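Side-chain contacts in peptidase C51 domain-containing protein (Streptococcus mutans, PDB 3L9A), which is of unknown function but forms the C-terminal domain of a phage-associated protein with a CHAP (peptidase C51) domain, a family often involved in cleaving peptidoglycan peptides: residues A[11-16]-A[68-73]; A[30-35]-A[80-85]; A[40-43]-A[47-50]; A[51-54]-A[58-61]. All blocks are in the same frame, centred on the assembly; numbering follows the deposited sequence. Where two conformers were deposited one is given.

Contact 1: residues A[11-16]-A[68-73]; sequences FFVITN and PAFLQR
Helix 68-78 packs on one face of the mixed sheet through Val13 of strand 11-15, whose two methyl groups split between two successive helix residues, Phe70 and Leu71. Val13 CG1 reaches Phe70 CE1 at 3.9 Å, approaching the ring at a slant. The other branch, Val13 CG2, sits between the backbone N and the carbonyl carbon and meets Leu71 CD2 at 4.0 Å. With CG of Phe70 anti to its backbone N (chi1 -162°), the ring is carried out from the helix toward Val13, and its CE1 corner does the touching. Phe11, two residues earlier on the same side of strand 11-15, adds its ring, which receives Val13 CG1 at its edge and in its plane. The helix belongs to a beta-alpha-beta crossover: it leaves edge strand 61-66, passes over this face, and delivers the chain to strand 81-83 at the other edge, running parallel to 61-66. At the helix start Phe70 N donates a hydrogen bond to Ser67 OG, tying the first turn to the residue just before it. Tyr19 and Phe21 of strand 19-21 also pack on Leu71. Phe70 reaches beyond its own chain, its ring meeting that of Phe51 of the second subunit, while Phe11 packs on Val55 of that same subunit.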
loop_
_atom_site.group_PDB
_atom_site.type_symbol
_atom_site.label_atom_id
_atom_site.label_comp_id
_atom_site.label_asym_id
_atom_site.label_seq_id
_atom_site.Cartn_x
_atom_site.Cartn_y
_atom_site.Cartn_z
ATOM N N PHE A 11 6.619 -6.619 -7.080
ATOM C CA PHE A 11 7.032 -7.119 -8.392
ATOM C C PHE A 11 8.232 -8.030 -8.244
ATOM O O PHE A 11 8.912 -8.011 -7.213
ATOM C CB PHE A 11 7.315 -5.978 -9.384
ATOM C CG PHE A 11 8.386 -4.994 -8.943
ATOM C CD1 PHE A 11 9.716 -5.180 -9.299
ATOM C CD2 PHE A 11 8.052 -3.849 -8.233
ATOM C CE1 PHE A 11 10.696 -4.246 -8.947
ATOM C CE2 PHE A 11 9.036 -2.918 -7.858
ATOM C CZ PHE A 11 10.350 -3.119 -8.229
ATOM N N PHE A 12 8.491 -8.828 -9.276
ATOM C CA PHE A 12 9.697 -9.645 -9.325
ATOM C C PHE A 12 10.730 -9.047 -10.276
ATOM O O PHE A 12 10.380 -8.457 -11.311
ATOM C CB PHE A 12 9.390 -11.032 -9.897
ATOM C CG PHE A 12 8.650 -11.973 -8.978
ATOM C CD1 PHE A 12 9.143 -12.305 -7.714
ATOM C CD2 PHE A 12 7.498 -12.607 -9.431
ATOM C CE1 PHE A 12 8.466 -13.236 -6.910
ATOM C CE2 PHE A 12 6.827 -13.533 -8.636
ATOM C CZ PHE A 12 7.312 -13.846 -7.380
ATOM N N VAL A 13 12.000 -9.254 -9.941
ATOM C CA VAL A 13 13.088 -9.118 -10.906
ATOM C C VAL A 13 13.915 -10.398 -10.847
ATOM O O VAL A 13 13.813 -11.165 -9.885
ATOM C CB VAL A 13 13.988 -7.865 -10.663
ATOM C CG1 VAL A 13 13.170 -6.583 -10.746
ATOM C CG2 VAL A 13 14.728 -7.947 -9.346
ATOM N N ILE A 14 14.727 -10.620 -11.878
ATOM C CA ILE A 14 15.613 -11.785 -11.937
ATOM C C ILE A 14 17.010 -11.271 -12.224
ATOM O O ILE A 14 17.202 -10.501 -13.157
ATOM C CB ILE A 14 15.185 -12.806 -13.018
ATOM C CG1 ILE A 14 13.699 -13.147 -12.890
ATOM C CG2 ILE A 14 16.044 -14.065 -12.921
ATOM C CD1 ILE A 14 13.215 -14.202 -13.866
ATOM N N THR A 15 17.993 -11.680 -11.425
ATOM C CA THR A 15 19.354 -11.159 -11.624
ATOM C C THR A 15 19.954 -11.651 -12.937
ATOM O O THR A 15 19.769 -12.814 -13.326
ATOM C CB THR A 15 20.281 -11.528 -10.475
ATOM O OG1 THR A 15 20.410 -12.949 -10.436
ATOM C CG2 THR A 15 19.745 -10.989 -9.141
ATOM N N ASN A 16 20.682 -10.759 -13.609
ATOM C CA ASN A 16 21.292 -11.080 -14.899
ATOM C C ASN A 16 22.618 -11.829 -14.797
ATOM O O ASN A 16 23.126 -12.322 -15.803
ATOM C CB ASN A 16 21.495 -9.810 -15.736
ATOM C CG ASN A 16 22.627 -8.928 -15.218
ATOM O OD1 ASN A 16 23.077 -9.067 -14.083
ATOM N ND2 ASN A 16 23.077 -8.000 -16.058
ATOM N N PRO A 68 23.193 -4.912 -11.272
ATOM C CA PRO A 68 23.299 -4.092 -10.057
ATOM C C PRO A 68 22.776 -2.662 -10.244
ATOM O O PRO A 68 22.191 -2.107 -9.322
ATOM C CB PRO A 68 24.803 -4.116 -9.742
ATOM C CG PRO A 68 25.279 -5.434 -10.358
ATOM C CD PRO A 68 24.467 -5.576 -11.620
ATOM N N ALA A 69 22.976 -2.071 -11.422
ATOM C CA ALA A 69 22.479 -0.712 -11.677
ATOM C C ALA A 69 20.958 -0.651 -11.610
ATOM O O ALA A 69 20.386 0.342 -11.151
ATOM C CB ALA A 69 22.981 -0.187 -13.018
ATOM N N PHE A 70 20.294 -1.713 -12.062
ATOM C CA PHE A 70 18.841 -1.790 -11.978
ATOM C C PHE A 70 18.386 -1.859 -10.514
ATOM O O PHE A 70 17.448 -1.160 -10.100
ATOM C CB PHE A 70 18.346 -3.001 -12.776
ATOM C CG PHE A 70 16.876 -2.943 -13.106
ATOM C CD1 PHE A 70 15.922 -3.449 -12.234
ATOM C CD2 PHE A 70 16.455 -2.357 -14.298
ATOM C CE1 PHE A 70 14.555 -3.374 -12.550
ATOM C CE2 PHE A 70 15.099 -2.280 -14.627
ATOM C CZ PHE A 70 14.152 -2.780 -13.753
ATOM N N LEU A 71 19.063 -2.685 -9.719
ATOM C CA LEU A 71 18.729 -2.756 -8.300
ATOM C C LEU A 71 18.970 -1.419 -7.593
ATOM O O LEU A 71 18.204 -1.039 -6.720
ATOM C CB LEU A 71 19.469 -3.899 -7.600
ATOM C CG LEU A 71 19.316 -5.304 -8.199
ATOM C CD1 LEU A 71 19.889 -6.349 -7.249
ATOM C CD2 LEU A 71 17.871 -5.640 -8.535
ATOM N N GLN A 72 20.007 -0.692 -8.005
ATOM C CA GLN A 72 20.276 0.617 -7.424
ATOM C C GLN A 72 19.146 1.607 -7.702
ATOM O O GLN A 72 18.814 2.417 -6.844
ATOM C CB GLN A 72 21.630 1.155 -7.901
ATOM C CG GLN A 72 22.016 2.508 -7.269
ATOM C CD GLN A 72 22.140 2.443 -5.754
ATOM O OE1 GLN A 72 22.406 1.381 -5.190
ATOM N NE2 GLN A 72 21.957 3.581 -5.085
ATOM N N ARG A 73 18.524 1.518 -8.879
ATOM C CA ARG A 73 17.339 2.330 -9.139
ATOM C C ARG A 73 16.208 1.985 -8.173
ATOM O O ARG A 73 15.485 2.867 -7.730
ATOM C CB ARG A 73 16.878 2.164 -10.582
ATOM C CG ARG A 73 17.766 2.799 -11.624
ATOM C CD ARG A 73 17.585 4.320 -11.676
ATOM N NE ARG A 73 18.373 4.865 -12.779
ATOM C CZ ARG A 73 19.244 5.867 -12.689
ATOM N NH1 ARG A 73 19.449 6.509 -11.545
ATOM N NH2 ARG A 73 19.898 6.247 -13.780
#

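Contact 2: residues A[30-35]-A[80-85]; sequences AVLHVS and VKFEGK
The ring of Phe82 takes Leu32 at its edge, CD1 of Leu32 lying near the ring plane and 4.0 Å from Phe82 CE1. Phe21 of strand 19-21 also meets Phe82, in an edge-to-face (T-shaped) pair. The leucine and the phenylalanine cross at about a right angle, and CD1 makes the touch. Leu32 has CG anti to its carbonyl carbon (chi1 -47°), which sends CD1 out toward the strand beyond its neighbour. A second apolar pair lies further along: Val34 CG1 meets Val80 CG2 at 4.2 Å, again nearly at right angles. That same Val80 methyl stands 4.3 Å from the carbonyl oxygen of Ser35. Strand 40-43 runs between the two segments, and its Ala41 lies between them, touched by Val34, Val80 and Phe82. Ile74 of helix 68-78 packs against the same three residues. Away from the apolar pairs, Lys81 NZ forms a 3.0 Å salt bridge with Glu83 OE2, approaching on the anti side and 33° out of the carboxylate plane. Arg40 NE pairs with the other oxygen, Glu83 OE1, so the carboxylate is held from two sources. Such contacts across an intervening strand make up the hydrophobic layer between a mixed sheet and the crossover helix packed on it, here the core of a small alpha/beta domain.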
loop_
_atom_site.group_PDB
_atom_site.type_symbol
_atom_site.label_atom_id
_atom_site.label_comp_id
_atom_site.label_asym_id
_atom_site.label_seq_id
_atom_site.Cartn_x
_atom_site.Cartn_y
_atom_site.Cartn_z
ATOM N N ALA A 30 18.712 -15.429 -9.826
ATOM C CA ALA A 30 18.002 -15.307 -8.560
ATOM C C ALA A 30 16.733 -14.487 -8.782
ATOM O O ALA A 30 16.780 -13.384 -9.335
ATOM C CB ALA A 30 18.879 -14.630 -7.530
ATOM N N VAL A 31 15.595 -15.027 -8.361
ATOM C CA VAL A 31 14.330 -14.302 -8.406
ATOM C C VAL A 31 14.192 -13.517 -7.109
ATOM O O VAL A 31 14.206 -14.094 -6.014
ATOM C CB VAL A 31 13.133 -15.255 -8.623
ATOM C CG1 VAL A 31 11.817 -14.495 -8.565
ATOM C CG2 VAL A 31 13.299 -15.996 -9.960
ATOM N N LEU A 32 14.090 -12.197 -7.255
ATOM C CA LEU A 32 13.948 -11.309 -6.113
ATOM C C LEU A 32 12.530 -10.770 -6.057
ATOM O O LEU A 32 12.021 -10.219 -7.046
ATOM C CB LEU A 32 14.940 -10.147 -6.207
ATOM C CG LEU A 32 16.386 -10.505 -6.540
ATOM C CD1 LEU A 32 17.265 -9.269 -6.447
ATOM C CD2 LEU A 32 16.917 -11.621 -5.635
ATOM N N HIS A 33 11.878 -10.981 -4.919
ATOM C CA HIS A 33 10.573 -10.398 -4.657
ATOM C C HIS A 33 10.793 -9.007 -4.089
ATOM O O HIS A 33 11.464 -8.853 -3.063
ATOM C CB HIS A 33 9.796 -11.236 -3.648
ATOM C CG HIS A 33 8.417 -10.720 -3.389
ATOM N ND1 HIS A 33 8.092 -9.985 -2.268
ATOM C CD2 HIS A 33 7.284 -10.798 -4.131
ATOM C CE1 HIS A 33 6.807 -9.661 -2.319
ATOM N NE2 HIS A 33 6.291 -10.154 -3.433
ATOM N N VAL A 34 10.234 -7.999 -4.758
ATOM C CA VAL A 34 10.435 -6.613 -4.358
ATOM C C VAL A 34 9.117 -6.038 -3.868
ATOM O O VAL A 34 8.124 -6.036 -4.599
ATOM C CB VAL A 34 10.974 -5.741 -5.525
ATOM C CG1 VAL A 34 11.304 -4.332 -5.045
ATOM C CG2 VAL A 34 12.209 -6.386 -6.176
ATOM N N SER A 35 9.120 -5.539 -2.630
ATOM C CA SER A 35 7.938 -4.927 -2.052
ATOM C C SER A 35 8.217 -3.478 -1.671
ATOM O O SER A 35 8.750 -3.210 -0.599
ATOM C CB SER A 35 7.456 -5.705 -0.827
ATOM O OG SER A 35 6.344 -5.033 -0.252
ATOM N N VAL A 80 14.191 0.555 -0.906
ATOM C CA VAL A 80 14.096 -0.853 -0.541
ATOM C C VAL A 80 15.393 -1.349 0.092
ATOM O O VAL A 80 16.480 -1.062 -0.421
ATOM C CB VAL A 80 13.727 -1.682 -1.792
ATOM C CG1 VAL A 80 13.975 -3.155 -1.586
ATOM C CG2 VAL A 80 12.284 -1.433 -2.170
ATOM N N LYS A 81 15.254 -2.104 1.184
ATOM C CA LYS A 81 16.359 -2.846 1.777
ATOM C C LYS A 81 16.395 -4.249 1.177
ATOM O O LYS A 81 15.442 -5.016 1.303
ATOM C CB LYS A 81 16.176 -2.939 3.297
ATOM C CG LYS A 81 17.297 -3.734 3.974
ATOM C CD LYS A 81 16.906 -4.203 5.369
ATOM C CE LYS A 81 17.785 -5.359 5.839
ATOM N NZ LYS A 81 17.029 -6.315 6.703
ATOM N N PHE A 82 17.505 -4.572 0.525
ATOM C CA PHE A 82 17.707 -5.882 -0.097
ATOM C C PHE A 82 18.231 -6.908 0.900
ATOM O O PHE A 82 19.082 -6.597 1.749
ATOM C CB PHE A 82 18.654 -5.750 -1.296
ATOM C CG PHE A 82 17.970 -5.250 -2.537
ATOM C CD1 PHE A 82 17.587 -6.142 -3.532
ATOM C CD2 PHE A 82 17.669 -3.902 -2.697
ATOM C CE1 PHE A 82 16.928 -5.693 -4.670
ATOM C CE2 PHE A 82 17.002 -3.454 -3.836
ATOM C CZ PHE A 82 16.632 -4.354 -4.820
ATOM N N GLU A 83 17.707 -8.128 0.786
ATOM C CA GLU A 83 18.064 -9.238 1.652
ATOM C C GLU A 83 18.313 -10.496 0.826
ATOM O O GLU A 83 17.916 -10.586 -0.342
ATOM C CB GLU A 83 16.932 -9.548 2.638
ATOM C CG GLU A 83 16.517 -8.381 3.505
ATOM C CD GLU A 83 15.305 -8.689 4.368
ATOM O OE1 GLU A 83 14.707 -9.768 4.219
ATOM O OE2 GLU A 83 14.966 -7.836 5.207
ATOM N N GLY A 84 18.934 -11.492 1.449
ATOM C CA GLY A 84 19.090 -12.812 0.830
ATOM C C GLY A 84 17.893 -13.694 1.114
ATOM O O GLY A 84 16.788 -13.205 1.365
ATOM N N LYS A 85 18.110 -15.003 1.071
ATOM C CA LYS A 85 17.046 -15.965 1.352
ATOM C C LYS A 85 16.692 -15.964 2.824
ATOM O O LYS A 85 17.519 -15.624 3.676
ATOM C CB LYS A 85 17.468 -17.373 0.940
ATOM C CG LYS A 85 17.702 -17.542 -0.547
ATOM C CD LYS A 85 18.139 -18.958 -0.884
ATOM C CE LYS A 85 18.315 -19.116 -2.377
ATOM N NZ LYS A 85 18.890 -20.426 -2.789
#

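Contact 3: residues A[40-43]-A[47-50]; sequences RAFW and DQEN. With NA (sodium ion), chain C.
Gln48 OE1 is gripped by the backbone N-H of Ile45, and a water lies 2.8 Å from it and equally 2.8 Å from Trp43 O, within hydrogen-bonding distance of both. The water spans a gap that the two oxygens, Gln48 OE1 and Trp43 O, leave at 4.3 Å. The other end of the amide, Gln48 NE2, serves Asn86 OD1 and Glu76 OE1 of the third subunit, so both ends of the group are bound and its rotation is probably fixed. The amide crosses the Phe42 ring with the planes 85° apart, OE1 of Gln48 coming to 3.8 Å from Phe42 CE1. One face of the Phe42 ring is laid over by the guanidinium of Arg40, whose NH2 sits 3.4 Å above the ring plane of Phe42. One residue on from Gln48, Glu49 points elsewhere, its extended chain carrying OE2 to the sodium ion at 2.7 Å. A second water closes a loop there, bound to the sodium and hydrogen-bonded to Glu49 OE1 at 2.8 Å. Tyr61 OH also bonds Glu49 OE2. Through Gln48 the first turn of helix 46-55 is held to strand 40-43 just before it in the chain, with strand 81-83 alongside at the sheet edge and Ile77 of the third subunit packed against Phe42 and Gln48.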
loop_
_atom_site.group_PDB
_atom_site.type_symbol
_atom_site.label_atom_id
_atom_site.label_comp_id
_atom_site.label_asym_id
_atom_site.label_seq_id
_atom_site.Cartn_x
_atom_site.Cartn_y
_atom_site.Cartn_z
ATOM N N ARG A 40 11.252 -3.729 1.223
ATOM C CA ARG A 40 11.997 -4.979 1.370
ATOM C C ARG A 40 12.025 -5.757 0.065
ATOM O O ARG A 40 10.980 -5.933 -0.578
ATOM C CB ARG A 40 11.368 -5.860 2.463
ATOM C CG ARG A 40 12.054 -7.232 2.631
ATOM C CD ARG A 40 11.413 -8.064 3.730
ATOM N NE ARG A 40 11.979 -9.414 3.822
ATOM C CZ ARG A 40 11.280 -10.548 3.768
ATOM N NH1 ARG A 40 9.965 -10.539 3.595
ATOM N NH2 ARG A 40 11.915 -11.713 3.873
ATOM N N ALA A 41 13.215 -6.222 -0.320
ATOM C CA ALA A 41 13.356 -7.180 -1.420
ATOM C C ALA A 41 14.162 -8.354 -0.908
ATOM O O ALA A 41 15.096 -8.177 -0.128
ATOM C CB ALA A 41 14.059 -6.553 -2.614
ATOM N N PHE A 42 13.823 -9.558 -1.346
ATOM C CA PHE A 42 14.602 -10.717 -0.928
ATOM C C PHE A 42 14.595 -11.802 -1.987
ATOM O O PHE A 42 13.741 -11.828 -2.870
ATOM C CB PHE A 42 14.171 -11.237 0.464
ATOM C CG PHE A 42 12.908 -12.058 0.484
ATOM C CD1 PHE A 42 12.971 -13.425 0.732
ATOM C CD2 PHE A 42 11.657 -11.458 0.350
ATOM C CE1 PHE A 42 11.813 -14.193 0.801
ATOM C CE2 PHE A 42 10.488 -12.224 0.406
ATOM C CZ PHE A 42 10.565 -13.591 0.641
ATOM N N TRP A 43 15.587 -12.682 -1.898
ATOM C CA TRP A 43 15.763 -13.788 -2.817
ATOM C C TRP A 43 14.842 -14.928 -2.402
ATOM O O TRP A 43 15.010 -15.521 -1.342
ATOM C CB TRP A 43 17.229 -14.196 -2.774
ATOM C CG TRP A 43 17.660 -15.286 -3.712
ATOM C CD1 TRP A 43 16.912 -15.918 -4.681
ATOM C CD2 TRP A 43 18.973 -15.851 -3.785
ATOM N NE1 TRP A 43 17.691 -16.853 -5.338
ATOM C CE2 TRP A 43 18.956 -16.830 -4.804
ATOM C CE3 TRP A 43 20.164 -15.626 -3.074
ATOM C CZ2 TRP A 43 20.090 -17.587 -5.125
ATOM C CZ3 TRP A 43 21.279 -16.379 -3.388
ATOM C CH2 TRP A 43 21.235 -17.346 -4.403
ATOM N N ASP A 47 9.621 -22.514 -4.246
ATOM C CA ASP A 47 8.327 -22.721 -3.592
ATOM C C ASP A 47 7.715 -21.406 -3.116
ATOM O O ASP A 47 6.487 -21.247 -3.114
ATOM C CB ASP A 47 8.445 -23.693 -2.411
ATOM C CG ASP A 47 8.544 -25.150 -2.839
ATOM O OD1 ASP A 47 8.070 -25.508 -3.935
ATOM O OD2 ASP A 47 9.086 -25.955 -2.049
ATOM N N GLN A 48 8.560 -20.476 -2.680
ATOM C CA GLN A 48 8.082 -19.151 -2.288
ATOM C C GLN A 48 7.620 -18.326 -3.494
ATOM O O GLN A 48 6.584 -17.667 -3.440
ATOM C CB GLN A 48 9.162 -18.399 -1.528
ATOM C CG GLN A 48 9.453 -18.950 -0.138
ATOM C CD GLN A 48 10.604 -18.210 0.518
ATOM O OE1 GLN A 48 11.604 -17.908 -0.132
ATOM N NE2 GLN A 48 10.460 -17.898 1.800
ATOM N N GLU A 49 8.398 -18.361 -4.578
ATOM C CA GLU A 49 8.013 -17.713 -5.821
ATOM C C GLU A 49 6.617 -18.182 -6.249
ATOM O O GLU A 49 5.750 -17.375 -6.607
ATOM C CB GLU A 49 9.049 -18.061 -6.894
ATOM C CG GLU A 49 8.779 -17.421 -8.234
ATOM C CD GLU A 49 9.812 -17.808 -9.284
ATOM O OE1 GLU A 49 10.706 -18.627 -8.988
ATOM O OE2 GLU A 49 9.726 -17.311 -10.422
ATOM N N ASN A 50 6.401 -19.493 -6.190
ATOM C CA ASN A 50 5.113 -20.055 -6.591
ATOM C C ASN A 50 3.984 -19.677 -5.649
ATOM O O ASN A 50 2.881 -19.365 -6.095
ATOM C CB ASN A 50 5.232 -21.556 -6.782
ATOM C CG ASN A 50 6.107 -21.891 -7.950
ATOM O OD1 ASN A 50 6.192 -21.114 -8.905
ATOM N ND2 ASN A 50 6.773 -23.033 -7.886
HETATM NA NA NA C . 11.156 -18.018 -12.558
HETATM O O HOH W 1 14.192 -17.227 0.700
HETATM O O HOH W 2 12.139 -19.950 -10.998
HETATM O O HOH W 3 13.376 -18.370 -13.173
#

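Contact 4: residues A[51-54]-A[58-61]; sequences FIKQ and NIEY
Lys53 leaves the helix with CG anti to its carbonyl carbon (chi1 -68°) and then bends at its third torsion (chi3 -69°), which brings the ammonium group round to the hydroxyl of Tyr61. Ile59 starts the other way, CG1 anti to its backbone N (chi1 -167°), and so extends its longer branch toward Ile52. Lys53 NZ donates to Tyr61 OH at 2.9 Å, arriving at the edge of the ring and close to its plane. The two side chains cross at about a right angle, with Lys53 CD also 3.6 Å from Tyr61 OH. Behind this polar end the contact is apolar: Ile59 CD1 meets Ile52 CG2 at 3.8 Å, and Ile59 CG2 presses on Lys53 CG at 3.9 Å. Helix 46-55 forms the helical link of a crossover from strand 40-43 to the parallel strand 61-66, and the contact folds the loop after the helix back against its last turns as the chain enters that strand. It lies on the sheet face opposite helix 68-78. Phe12 of strand 11-15 is stacked with Tyr61 and also touches Ile52, Lys53 and Ile59. The same tyrosine hydroxyl also bonds Glu49, and thereby links the ammonium to the sodium-bound carboxylate; the sodium ion and the nearby ammonium would both tend to favour the ionised carboxylate. On the helix side, Ile52 packs on Ile77 of the third subunit.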
loop_
_atom_site.group_PDB
_atom_site.type_symbol
_atom_site.label_atom_id
_atom_site.label_comp_id
_atom_site.label_asym_id
_atom_site.label_seq_id
_atom_site.Cartn_x
_atom_site.Cartn_y
_atom_site.Cartn_z
ATOM N N PHE A 51 4.270 -19.681 -4.353
ATOM C CA PHE A 51 3.308 -19.231 -3.356
ATOM C C PHE A 51 2.849 -17.801 -3.640
ATOM O O PHE A 51 1.652 -17.510 -3.628
ATOM C CB PHE A 51 3.935 -19.318 -1.965
ATOM C CG PHE A 51 3.032 -18.837 -0.871
ATOM C CD1 PHE A 51 2.221 -19.730 -0.186
ATOM C CD2 PHE A 51 2.962 -17.484 -0.540
ATOM C CE1 PHE A 51 1.373 -19.283 0.827
ATOM C CE2 PHE A 51 2.103 -17.035 0.463
ATOM C CZ PHE A 51 1.314 -17.941 1.143
ATOM N N ILE A 52 3.806 -16.914 -3.903
ATOM C CA ILE A 52 3.498 -15.524 -4.189
ATOM C C ILE A 52 2.515 -15.437 -5.353
ATOM O O ILE A 52 1.579 -14.645 -5.302
ATOM C CB ILE A 52 4.779 -14.726 -4.464
ATOM C CG1 ILE A 52 5.563 -14.547 -3.159
ATOM C CG2 ILE A 52 4.460 -13.362 -5.088
ATOM C CD1 ILE A 52 7.047 -14.276 -3.366
ATOM N N LYS A 53 2.708 -16.271 -6.377
ATOM C CA LYS A 53 1.826 -16.228 -7.536
ATOM C C LYS A 53 0.440 -16.805 -7.257
ATOM O O LYS A 53 -0.487 -16.540 -8.015
ATOM C CB LYS A 53 2.498 -16.862 -8.750
ATOM C CG LYS A 53 3.664 -16.003 -9.225
ATOM C CD LYS A 53 4.283 -16.460 -10.528
ATOM C CE LYS A 53 5.018 -17.769 -10.406
ATOM N NZ LYS A 53 5.736 -18.030 -11.700
ATOM N N GLN A 54 0.279 -17.580 -6.182
ATOM C CA GLN A 54 -1.066 -17.965 -5.743
ATOM C C GLN A 54 -1.801 -16.801 -5.074
ATOM O O GLN A 54 -2.984 -16.559 -5.345
ATOM C CB GLN A 54 -1.020 -19.142 -4.769
ATOM C CG GLN A 54 -2.413 -19.689 -4.436
ATOM C CD GLN A 54 -2.366 -20.893 -3.529
ATOM O OE1 GLN A 54 -1.428 -21.682 -3.578
ATOM N NE2 GLN A 54 -3.394 -21.056 -2.710
ATOM N N ASN A 58 -1.411 -11.594 -10.239
ATOM C CA ASN A 58 -1.067 -10.635 -11.289
ATOM C C ASN A 58 0.321 -10.008 -11.147
ATOM O O ASN A 58 0.670 -9.101 -11.900
ATOM C CB ASN A 58 -2.142 -9.550 -11.381
ATOM C CG ASN A 58 -3.503 -10.119 -11.737
ATOM O OD1 ASN A 58 -3.621 -10.924 -12.660
ATOM N ND2 ASN A 58 -4.528 -9.719 -10.994
ATOM N N ILE A 59 1.122 -10.500 -10.203
ATOM C CA ILE A 59 2.480 -9.979 -10.040
ATOM C C ILE A 59 3.256 -10.124 -11.353
ATOM O O ILE A 59 3.119 -11.126 -12.068
ATOM C CB ILE A 59 3.206 -10.656 -8.854
ATOM C CG1 ILE A 59 4.480 -9.869 -8.514
ATOM C CG2 ILE A 59 3.479 -12.152 -9.119
ATOM C CD1 ILE A 59 5.160 -10.297 -7.220
ATOM N N GLU A 60 4.059 -9.112 -11.664
ATOM C CA GLU A 60 4.833 -9.088 -12.906
ATOM C C GLU A 60 6.325 -9.305 -12.680
ATOM O O GLU A 60 6.874 -8.864 -11.671
ATOM C CB GLU A 60 4.645 -7.737 -13.596
ATOM C CG GLU A 60 3.245 -7.480 -14.120
ATOM C CD GLU A 60 3.182 -6.201 -14.919
ATOM O OE1 GLU A 60 3.134 -5.115 -14.301
ATOM O OE2 GLU A 60 3.206 -6.287 -16.161
ATOM N N TYR A 61 6.969 -9.970 -13.640
ATOM C CA TYR A 61 8.427 -10.019 -13.716
ATOM C C TYR A 61 8.846 -8.844 -14.579
ATOM O O TYR A 61 8.857 -8.931 -15.812
ATOM C CB TYR A 61 8.901 -11.330 -14.346
ATOM C CG TYR A 61 8.599 -12.561 -13.523
ATOM C CD1 TYR A 61 9.584 -13.157 -12.735
ATOM C CD2 TYR A 61 7.328 -13.142 -13.544
ATOM C CE1 TYR A 61 9.310 -14.299 -11.985
ATOM C CE2 TYR A 61 7.043 -14.276 -12.791
ATOM C CZ TYR A 61 8.034 -14.847 -12.023
ATOM O OH TYR A 61 7.718 -15.972 -11.300
#

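Contact 2 is the most central and is fully buried; with contact 1 it makes up the apolar layer between the sheet and helix 68-78, the two meeting where strands 11-15 and 31-35 run side by side. Contacts 3 and 4 share helix 46-55, on the other face, and mix packing with polar bonds. They meet at the sodium site, where Glu49 of contact 3 reaches Tyr61 of contact 4. Contact 3 is buried, partly by the third subunit, whereas contact 4 lies furthest from the chain's centre. Phe12, on the side of strand 11-15 turned away from helix 68-78, packs into contact 4, and a salt bridge links contacts 2 and 3.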